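Local coordinates for ABC transporter substrate-binding protein (Bradyrhizobium japonicum, PDB 4I1D), which probably serves as the periplasmic substrate-binding component of an ABC importer, perhaps for polyamines such as putrescine and spermidine, and here holds D-malate, at residues Phe104-Phe116 against Leu194-Asn206. Numbering follows the deposited sequence.
Sequences FYSSVLAYSQKTF and LNDGEVDMEMAWN. With MLT (D-malate), chain U; ACT (acetate ion), chain R.
An antiparallel strand pair in one lobe of this periplasmic binding protein fold, strand 104-112 against strand 201-205, runs into the D-malate pocket at Trp-205. The strand axes lie 4.4 Å apart, and the backbone bonds are reciprocal at Val-108/Ala-204 and Ala-110/Glu-202; the flanking residues Asp-200 and Asn-206 extend the bonding at either end. Where the second strand turns into helix 206-214, the side chain of Asn-206 continues the pairing: Ser-106 N donates to Asn-206 OD1 (3.0 Å) while Asn-206 N returns a bond to Ser-106 O. CG of Asn-206 sits between its own N and carbonyl carbon (chi1 73°), which turns OD1 back to the strand; ND2 is held by Asp-266.

At the pocket end, the Tyr-105 edge meets the face of the Trp-205 five-membered ring in an offset edge-to-face pair, centroids 5.5 Å apart and planes at 77°. Ser-107 OG, bonded to Gln-229, approaches Trp-205 CD1 obliquely at 3.4 Å. The six-membered ring of the indole reaches the ligand, with Trp-205 CZ3 3.7 Å from malate C3.

At the other end, Phe-116 CZ touches the selenomethionine methyl, Met-201 CE, at 3.5 Å. Asp-200 joins strand to turn: its O accepts from Ser-112 N, its OD2 from Arg-136 N, and Thr-115 OG1 donates to Asp-200 OD1 at 2.7 Å, arriving 40° out of the carboxylate plane.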
ATOM      1  N   PHE A 104       1.058 -25.629  37.061  1.00 50.75           N
ATOM      2  CA  PHE A 104       0.347 -26.300  35.981  1.00 50.51           C
ATOM      3  C   PHE A 104      -1.049 -25.724  35.802  1.00 55.11           C
ATOM      4  O   PHE A 104      -1.743 -25.455  36.788  1.00 55.21           O
ATOM      5  CB  PHE A 104       0.239 -27.788  36.259  1.00 53.26           C
ATOM      6  CG  PHE A 104       1.529 -28.521  36.122  1.00 54.97           C
ATOM      7  CD1 PHE A 104       2.379 -28.649  37.205  1.00 47.93           C
ATOM      8  CD2 PHE A 104       1.890 -29.095  34.908  1.00 49.49           C
ATOM      9  CE1 PHE A 104       3.572 -29.339  37.085  1.00 50.64           C
ATOM     10  CE2 PHE A 104       3.083 -29.776  34.777  1.00 54.55           C
ATOM     11  CZ  PHE A 104       3.932 -29.897  35.868  1.00 50.45           C
ATOM     12  N   TYR A 105      -1.442 -25.526  34.540  1.00 44.64           N
ATOM     13  CA  TYR A 105      -2.798 -25.117  34.185  1.00 42.08           C
ATOM     14  C   TYR A 105      -3.311 -25.972  33.045  1.00 47.43           C
ATOM     15  O   TYR A 105      -2.527 -26.635  32.368  1.00 45.53           O
ATOM     16  CB  TYR A 105      -2.833 -23.649  33.768  1.00 40.96           C
ATOM     17  CG  TYR A 105      -1.977 -23.289  32.567  1.00 47.28           C
ATOM     18  CD1 TYR A 105      -2.544 -23.069  31.317  1.00 48.14           C
ATOM     19  CD2 TYR A 105      -0.608 -23.146  32.689  1.00 42.93           C
ATOM     20  CE1 TYR A 105      -1.757 -22.709  30.219  1.00 45.95           C
ATOM     21  CE2 TYR A 105       0.182 -22.798  31.602  1.00 44.06           C
ATOM     22  CZ  TYR A 105      -0.394 -22.576  30.375  1.00 43.51           C
ATOM     23  OH  TYR A 105       0.411 -22.224  29.314  1.00 45.45           O
ATOM     24  N   SER A 106      -4.621 -25.942  32.819  1.00 51.81           N
ATOM     25  CA  SER A 106      -5.217 -26.736  31.751  1.00 51.98           C
ATOM     26  C   SER A 106      -6.055 -25.900  30.798  1.00 47.82           C
ATOM     27  O   SER A 106      -6.699 -24.930  31.207  1.00 41.08           O
ATOM     28  CB  SER A 106      -6.081 -27.852  32.333  1.00 51.60           C
ATOM     29  OG  SER A 106      -5.324 -28.688  33.187  1.00 55.13           O
ATOM     30  N   SER A 107      -6.033 -26.286  29.523  1.00 40.79           N
ATOM     31  CA  SER A 107      -7.043 -25.840  28.576  1.00 40.76           C
ATOM     32  C   SER A 107      -8.132 -26.894  28.625  1.00 45.60           C
ATOM     33  O   SER A 107      -7.856 -28.063  28.423  1.00 50.37           O
ATOM     34  CB  SER A 107      -6.468 -25.741  27.163  1.00 43.40           C
ATOM     35  OG  SER A 107      -5.507 -24.698  27.085  1.00 50.87           O
ATOM     36  N   VAL A 108      -9.362 -26.488  28.916  1.00 45.34           N
ATOM     37  CA  VAL A 108     -10.441 -27.448  29.130  1.00 36.40           C
ATOM     38  C   VAL A 108     -11.694 -27.145  28.306  1.00 46.43           C
ATOM     39  O   VAL A 108     -11.905 -26.018  27.846  1.00 50.17           O
ATOM     40  CB  VAL A 108     -10.835 -27.549  30.636  1.00 49.16           C
ATOM     41  CG1 VAL A 108      -9.702 -28.161  31.456  1.00 45.15           C
ATOM     42  CG2 VAL A 108     -11.219 -26.177  31.188  1.00 40.95           C
ATOM     43  N   LEU A 109     -12.508 -28.174  28.111  1.00 43.25           N
ATOM     44  CA  LEU A 109     -13.853 -28.011  27.594  1.00 42.81           C
ATOM     45  C   LEU A 109     -14.725 -27.383  28.691  1.00 47.10           C
ATOM     46  O   LEU A 109     -15.031 -28.020  29.705  1.00 49.57           O
ATOM     47  CB  LEU A 109     -14.412 -29.377  27.171  1.00 47.25           C
ATOM     48  CG  LEU A 109     -15.850 -29.451  26.638  1.00 56.56           C
ATOM     49  CD1 LEU A 109     -16.083 -28.394  25.588  1.00 56.43           C
ATOM     50  CD2 LEU A 109     -16.194 -30.847  26.081  1.00 63.35           C
ATOM     51  N   ALA A 110     -15.093 -26.121  28.492  1.00 44.60           N
ATOM     52  CA  ALA A 110     -16.006 -25.419  29.388  1.00 41.95           C
ATOM     53  C   ALA A 110     -17.360 -25.332  28.711  1.00 45.57           C
ATOM     54  O   ALA A 110     -17.454 -25.358  27.475  1.00 48.86           O
ATOM     55  CB  ALA A 110     -15.476 -24.003  29.725  1.00 39.28           C
ATOM     56  N   TYR A 111     -18.411 -25.233  29.517  1.00 42.57           N
ATOM     57  CA  TYR A 111     -19.759 -25.304  28.991  1.00 48.70           C
ATOM     58  C   TYR A 111     -20.750 -24.660  29.957  1.00 47.61           C
ATOM     59  O   TYR A 111     -20.519 -24.624  31.156  1.00 47.66           O
ATOM     60  CB  TYR A 111     -20.141 -26.763  28.730  1.00 46.34           C
ATOM     61  CG  TYR A 111     -20.150 -27.609  29.983  1.00 52.76           C
ATOM     62  CD1 TYR A 111     -19.028 -28.340  30.363  1.00 59.82           C
ATOM     63  CD2 TYR A 111     -21.274 -27.666  30.796  1.00 56.54           C
ATOM     64  CE1 TYR A 111     -19.026 -29.115  31.518  1.00 55.90           C
ATOM     65  CE2 TYR A 111     -21.284 -28.431  31.959  1.00 61.95           C
ATOM     66  CZ  TYR A 111     -20.155 -29.147  32.316  1.00 63.27           C
ATOM     67  OH  TYR A 111     -20.162 -29.903  33.469  1.00 67.86           O
ATOM     68  N   SER A 112     -21.854 -24.156  29.410  1.00 52.33           N
ATOM     69  CA  SER A 112     -22.927 -23.555  30.186  1.00 52.23           C
ATOM     70  C   SER A 112     -23.849 -24.606  30.826  1.00 56.90           C
ATOM     71  O   SER A 112     -24.324 -25.534  30.156  1.00 58.04           O
ATOM     72  CB  SER A 112     -23.750 -22.636  29.283  1.00 55.94           C
ATOM     73  OG  SER A 112     -25.031 -22.383  29.833  1.00 57.55           O
ATOM     74  N   GLN A 113     -24.108 -24.451  32.118  1.00 55.96           N
ATOM     75  CA  GLN A 113     -25.032 -25.347  32.813  1.00 59.61           C
ATOM     76  C   GLN A 113     -26.481 -25.014  32.518  1.00 57.01           C
ATOM     77  O   GLN A 113     -27.354 -25.856  32.711  1.00 66.38           O
ATOM     78  CB  GLN A 113     -24.799 -25.333  34.323  1.00 58.29           C
ATOM     79  CG  GLN A 113     -23.515 -26.017  34.760  1.00 66.60           C
ATOM     80  CD  GLN A 113     -23.096 -25.592  36.156  1.00 72.05           C
ATOM     81  OE1 GLN A 113     -23.612 -24.606  36.699  1.00 65.17           O
ATOM     82  NE2 GLN A 113     -22.166 -26.337  36.749  1.00 70.66           N
ATOM     83  N   LYS A 114     -26.745 -23.791  32.062  1.00 55.20           N
ATOM     84  CA  LYS A 114     -28.095 -23.431  31.645  1.00 61.36           C
ATOM     85  C   LYS A 114     -28.437 -24.193  30.365  1.00 60.95           C
ATOM     86  O   LYS A 114     -29.544 -24.707  30.207  1.00 68.42           O
ATOM     87  CB  LYS A 114     -28.241 -21.922  31.441  1.00 66.84           C
ATOM     88  CG  LYS A 114     -28.616 -21.157  32.712  1.00 86.98           C
ATOM     89  CD  LYS A 114     -28.697 -19.645  32.475  1.00 98.45           C
ATOM     90  CE  LYS A 114     -28.803 -18.867  33.797  1.00103.27           C
ATOM     91  NZ  LYS A 114     -28.746 -17.373  33.638  1.00 96.83           N
ATOM     92  N   THR A 115     -27.467 -24.293  29.465  1.00 53.84           N
ATOM     93  CA  THR A 115     -27.666 -25.019  28.221  1.00 53.07           C
ATOM     94  C   THR A 115     -27.603 -26.521  28.450  1.00 55.10           C
ATOM     95  O   THR A 115     -28.348 -27.269  27.838  1.00 56.68           O
ATOM     96  CB  THR A 115     -26.622 -24.634  27.154  1.00 54.48           C
ATOM     97  OG1 THR A 115     -26.520 -23.204  27.072  1.00 53.16           O
ATOM     98  CG2 THR A 115     -27.031 -25.197  25.796  1.00 45.07           C
ATOM     99  N   PHE A 116     -26.708 -26.967  29.327  1.00 56.44           N
ATOM    100  CA  PHE A 116     -26.567 -28.401  29.584  1.00 53.96           C
ATOM    101  C   PHE A 116     -26.744 -28.719  31.060  1.00 60.49           C
ATOM    102  O   PHE A 116     -25.767 -28.929  31.792  1.00 58.57           O
ATOM    103  CB  PHE A 116     -25.223 -28.917  29.082  1.00 56.01           C
ATOM    104  CG  PHE A 116     -24.962 -28.600  27.640  1.00 60.43           C
ATOM    105  CD1 PHE A 116     -25.578 -29.328  26.635  1.00 58.19           C
ATOM    106  CD2 PHE A 116     -24.101 -27.569  27.288  1.00 54.01           C
ATOM    107  CE1 PHE A 116     -25.340 -29.036  25.304  1.00 57.98           C
ATOM    108  CE2 PHE A 116     -23.849 -27.275  25.959  1.00 49.65           C
ATOM    109  CZ  PHE A 116     -24.473 -28.005  24.966  1.00 58.93           C
ATOM    110  N   LEU A 194     -18.515 -16.934  28.118  1.00 47.47           N
ATOM    111  CA  LEU A 194     -19.274 -17.871  28.942  1.00 47.87           C
ATOM    112  C   LEU A 194     -20.295 -17.121  29.791  1.00 48.33           C
ATOM    113  O   LEU A 194     -21.446 -17.530  29.902  1.00 45.19           O
ATOM    114  CB  LEU A 194     -18.344 -18.670  29.851  1.00 55.25           C
ATOM    115  CG  LEU A 194     -17.693 -19.930  29.294  1.00 56.79           C
ATOM    116  CD1 LEU A 194     -16.860 -20.570  30.378  1.00 66.45           C
ATOM    117  CD2 LEU A 194     -18.754 -20.895  28.800  1.00 51.18           C
ATOM    118  N   ASN A 195     -19.863 -16.010  30.383  1.00 46.37           N
ATOM    119  CA  ASN A 195     -20.696 -15.276  31.322  1.00 46.74           C
ATOM    120  C   ASN A 195     -21.975 -14.686  30.722  1.00 50.96           C
ATOM    121  O   ASN A 195     -23.017 -14.689  31.374  1.00 51.91           O
ATOM    122  CB  ASN A 195     -19.883 -14.167  32.006  1.00 49.72           C
ATOM    123  CG  ASN A 195     -20.649 -13.504  33.150  1.00 55.80           C
ATOM    124  OD1 ASN A 195     -20.921 -14.135  34.171  1.00 58.15           O
ATOM    125  ND2 ASN A 195     -21.001 -12.232  32.977  1.00 48.79           N
ATOM    126  N   ASP A 196     -21.900 -14.163  29.498  1.00 51.51           N
ATOM    127  CA  ASP A 196     -23.074 -13.516  28.895  1.00 54.67           C
ATOM    128  C   ASP A 196     -23.852 -14.449  27.982  1.00 53.33           C
ATOM    129  O   ASP A 196     -24.871 -14.066  27.420  1.00 53.71           O
ATOM    130  CB  ASP A 196     -22.719 -12.212  28.157  1.00 56.29           C
ATOM    131  CG  ASP A 196     -21.664 -12.403  27.070  1.00 62.04           C
ATOM    132  OD1 ASP A 196     -21.494 -13.541  26.577  1.00 58.65           O
ATOM    133  OD2 ASP A 196     -21.006 -11.400  26.700  1.00 61.00           O
ATOM    134  N   GLY A 197     -23.360 -15.671  27.836  1.00 54.55           N
ATOM    135  CA  GLY A 197     -24.080 -16.685  27.081  1.00 56.39           C
ATOM    136  C   GLY A 197     -23.824 -16.613  25.586  1.00 55.56           C
ATOM    137  O   GLY A 197     -24.510 -17.268  24.821  1.00 56.61           O
ATOM    138  N   GLU A 198     -22.841 -15.820  25.166  1.00 51.14           N
ATOM    139  CA  GLU A 198     -22.510 -15.744  23.751  1.00 48.39           C
ATOM    140  C   GLU A 198     -22.092 -17.116  23.224  1.00 53.28           C
ATOM    141  O   GLU A 198     -22.339 -17.438  22.071  1.00 59.16           O
ATOM    142  CB  GLU A 198     -21.426 -14.698  23.485  1.00 52.05           C
ATOM    143  CG  GLU A 198     -21.301 -14.273  22.024  1.00 65.21           C
ATOM    144  CD  GLU A 198     -22.654 -14.033  21.341  1.00 79.25           C
ATOM    145  OE1 GLU A 198     -23.456 -13.207  21.836  1.00 83.95           O
ATOM    146  OE2 GLU A 198     -22.912 -14.684  20.302  1.00 79.74           O
ATOM    147  N   VAL A 199     -21.465 -17.930  24.065  1.00 49.56           N
ATOM    148  CA  VAL A 199     -21.214 -19.314  23.682  1.00 52.24           C
ATOM    149  C   VAL A 199     -21.743 -20.276  24.743  1.00 57.28           C
ATOM    150  O   VAL A 199     -21.794 -19.936  25.924  1.00 60.35           O
ATOM    151  CB  VAL A 199     -19.728 -19.587  23.373  1.00 53.59           C
ATOM    152  CG1 VAL A 199     -19.245 -18.663  22.263  1.00 54.97           C
ATOM    153  CG2 VAL A 199     -18.867 -19.424  24.616  1.00 50.83           C
ATOM    154  N   ASP A 200     -22.164 -21.462  24.303  1.00 43.53           N
ATOM    155  CA  ASP A 200     -22.668 -22.490  25.197  1.00 49.41           C
ATOM    156  C   ASP A 200     -21.550 -23.433  25.614  1.00 48.84           C
ATOM    157  O   ASP A 200     -21.654 -24.134  26.622  1.00 44.95           O
ATOM    158  CB  ASP A 200     -23.805 -23.268  24.518  1.00 54.34           C
ATOM    159  CG  ASP A 200     -24.958 -22.359  24.106  1.00 64.39           C
ATOM    160  OD1 ASP A 200     -25.614 -21.790  25.007  1.00 65.04           O
ATOM    161  OD2 ASP A 200     -25.199 -22.200  22.887  1.00 63.95           O
HETATM  162  N   MSE A 201     -20.481 -23.442  24.829  1.00 46.28           N
HETATM  163  CA  MSE A 201     -19.332 -24.274  25.127  1.00 46.83           C
HETATM  164  C   MSE A 201     -18.091 -23.726  24.429  1.00 49.53           C
HETATM  165  O   MSE A 201     -18.178 -23.087  23.371  1.00 44.35           O
HETATM  166  CB  MSE A 201     -19.601 -25.721  24.703  1.00 44.74           C
HETATM  167  CG  MSE A 201     -19.257 -26.029  23.263  1.00 47.46           C
HETATM  168 SE   MSE A 201     -19.955 -27.786  22.719  0.60 57.35          SE
HETATM  169  CE  MSE A 201     -21.856 -27.331  22.763  1.00 41.56           C
ATOM    170  N   GLU A 202     -16.932 -23.973  25.027  1.00 45.28           N
ATOM    171  CA  GLU A 202     -15.689 -23.471  24.461  1.00 47.98           C
ATOM    172  C   GLU A 202     -14.502 -24.159  25.108  1.00 50.64           C
ATOM    173  O   GLU A 202     -14.631 -24.793  26.163  1.00 50.08           O
ATOM    174  CB  GLU A 202     -15.576 -21.957  24.675  1.00 47.03           C
ATOM    175  CG  GLU A 202     -15.194 -21.563  26.104  1.00 52.70           C
ATOM    176  CD  GLU A 202     -15.056 -20.057  26.305  1.00 56.56           C
ATOM    177  OE1 GLU A 202     -14.879 -19.316  25.307  1.00 50.04           O
ATOM    178  OE2 GLU A 202     -15.133 -19.615  27.472  1.00 59.09           O
HETATM  179  N   MSE A 203     -13.348 -24.044  24.461  1.00 40.52           N
HETATM  180  CA  MSE A 203     -12.104 -24.330  25.141  1.00 46.68           C
HETATM  181  C   MSE A 203     -11.746 -23.072  25.896  1.00 43.59           C
HETATM  182  O   MSE A 203     -11.978 -21.969  25.409  1.00 53.17           O
HETATM  183  CB  MSE A 203     -10.974 -24.665  24.179  1.00 45.04           C
HETATM  184  CG  MSE A 203      -9.661 -24.853  24.924  1.00 51.18           C
HETATM  185 SE   MSE A 203      -8.123 -25.227  23.787  0.64 54.63          SE
HETATM  186  CE  MSE A 203      -8.835 -26.751  22.850  1.00 35.82           C
ATOM    187  N   ALA A 204     -11.185 -23.242  27.084  1.00 41.00           N
ATOM    188  CA  ALA A 204     -10.790 -22.121  27.925  1.00 39.57           C
ATOM    189  C   ALA A 204      -9.809 -22.612  28.987  1.00 44.96           C
ATOM    190  O   ALA A 204      -9.785 -23.796  29.332  1.00 50.61           O
ATOM    191  CB  ALA A 204     -12.042 -21.498  28.596  1.00 39.72           C
ATOM    192  N   TRP A 205      -9.003 -21.697  29.505  1.00 44.92           N
ATOM    193  CA  TRP A 205      -8.114 -22.014  30.604  1.00 38.44           C
ATOM    194  C   TRP A 205      -8.931 -22.246  31.873  1.00 43.74           C
ATOM    195  O   TRP A 205      -9.838 -21.471  32.194  1.00 49.27           O
ATOM    196  CB  TRP A 205      -7.078 -20.895  30.766  1.00 40.67           C
ATOM    197  CG  TRP A 205      -6.124 -20.811  29.564  1.00 45.31           C
ATOM    198  CD1 TRP A 205      -5.420 -21.844  29.011  1.00 42.92           C
ATOM    199  CD2 TRP A 205      -5.775 -19.643  28.805  1.00 45.86           C
ATOM    200  NE1 TRP A 205      -4.661 -21.396  27.955  1.00 42.36           N
ATOM    201  CE2 TRP A 205      -4.859 -20.050  27.806  1.00 47.23           C
ATOM    202  CE3 TRP A 205      -6.137 -18.292  28.878  1.00 41.56           C
ATOM    203  CZ2 TRP A 205      -4.313 -19.162  26.881  1.00 44.17           C
ATOM    204  CZ3 TRP A 205      -5.593 -17.406  27.958  1.00 42.10           C
ATOM    205  CH2 TRP A 205      -4.692 -17.845  26.972  1.00 47.68           C
ATOM    206  N   ASN A 206      -8.620 -23.316  32.597  1.00 41.64           N
ATOM    207  CA  ASN A 206      -9.474 -23.720  33.705  1.00 47.08           C
ATOM    208  C   ASN A 206      -9.625 -22.612  34.752  1.00 50.66           C
ATOM    209  O   ASN A 206     -10.669 -22.490  35.386  1.00 48.11           O
ATOM    210  CB  ASN A 206      -8.963 -25.003  34.350  1.00 45.16           C
ATOM    211  CG  ASN A 206      -7.711 -24.775  35.167  1.00 47.85           C
ATOM    212  OD1 ASN A 206      -6.616 -24.689  34.623  1.00 51.58           O
ATOM    213  ND2 ASN A 206      -7.871 -24.660  36.480  1.00 47.34           N
TER
HETATM  214  C1  MLT U 417      -4.259 -13.303  27.399  1.00 88.64           C
HETATM  215  O1  MLT U 417      -3.485 -12.322  27.422  1.00 94.54           O
HETATM  216  O2  MLT U 417      -4.228 -14.071  26.410  1.00 89.46           O
HETATM  217  C2  MLT U 417      -5.197 -13.568  28.546  1.00 76.95           C
HETATM  218  O3  MLT U 417      -5.711 -12.389  29.145  1.00 68.40           O
HETATM  219  C3  MLT U 417      -4.443 -14.345  29.604  1.00 85.01           C
HETATM  220  C4  MLT U 417      -5.315 -14.382  30.830  1.00 95.43           C
HETATM  221  O4  MLT U 417      -5.228 -13.471  31.680  1.00101.03           O
HETATM  222  O5  MLT U 417      -6.138 -15.311  31.009  1.00 92.84           O
HETATM  223  C   ACT R 414     -25.114 -18.171  31.194  1.00100.91           C
HETATM  224  O   ACT R 414     -24.950 -19.267  30.603  1.00101.26           O
HETATM  225  OXT ACT R 414     -24.403 -17.977  32.213  1.00 95.94           O
HETATM  226  CH3 ACT R 414     -26.108 -17.152  30.704  1.00 93.86           C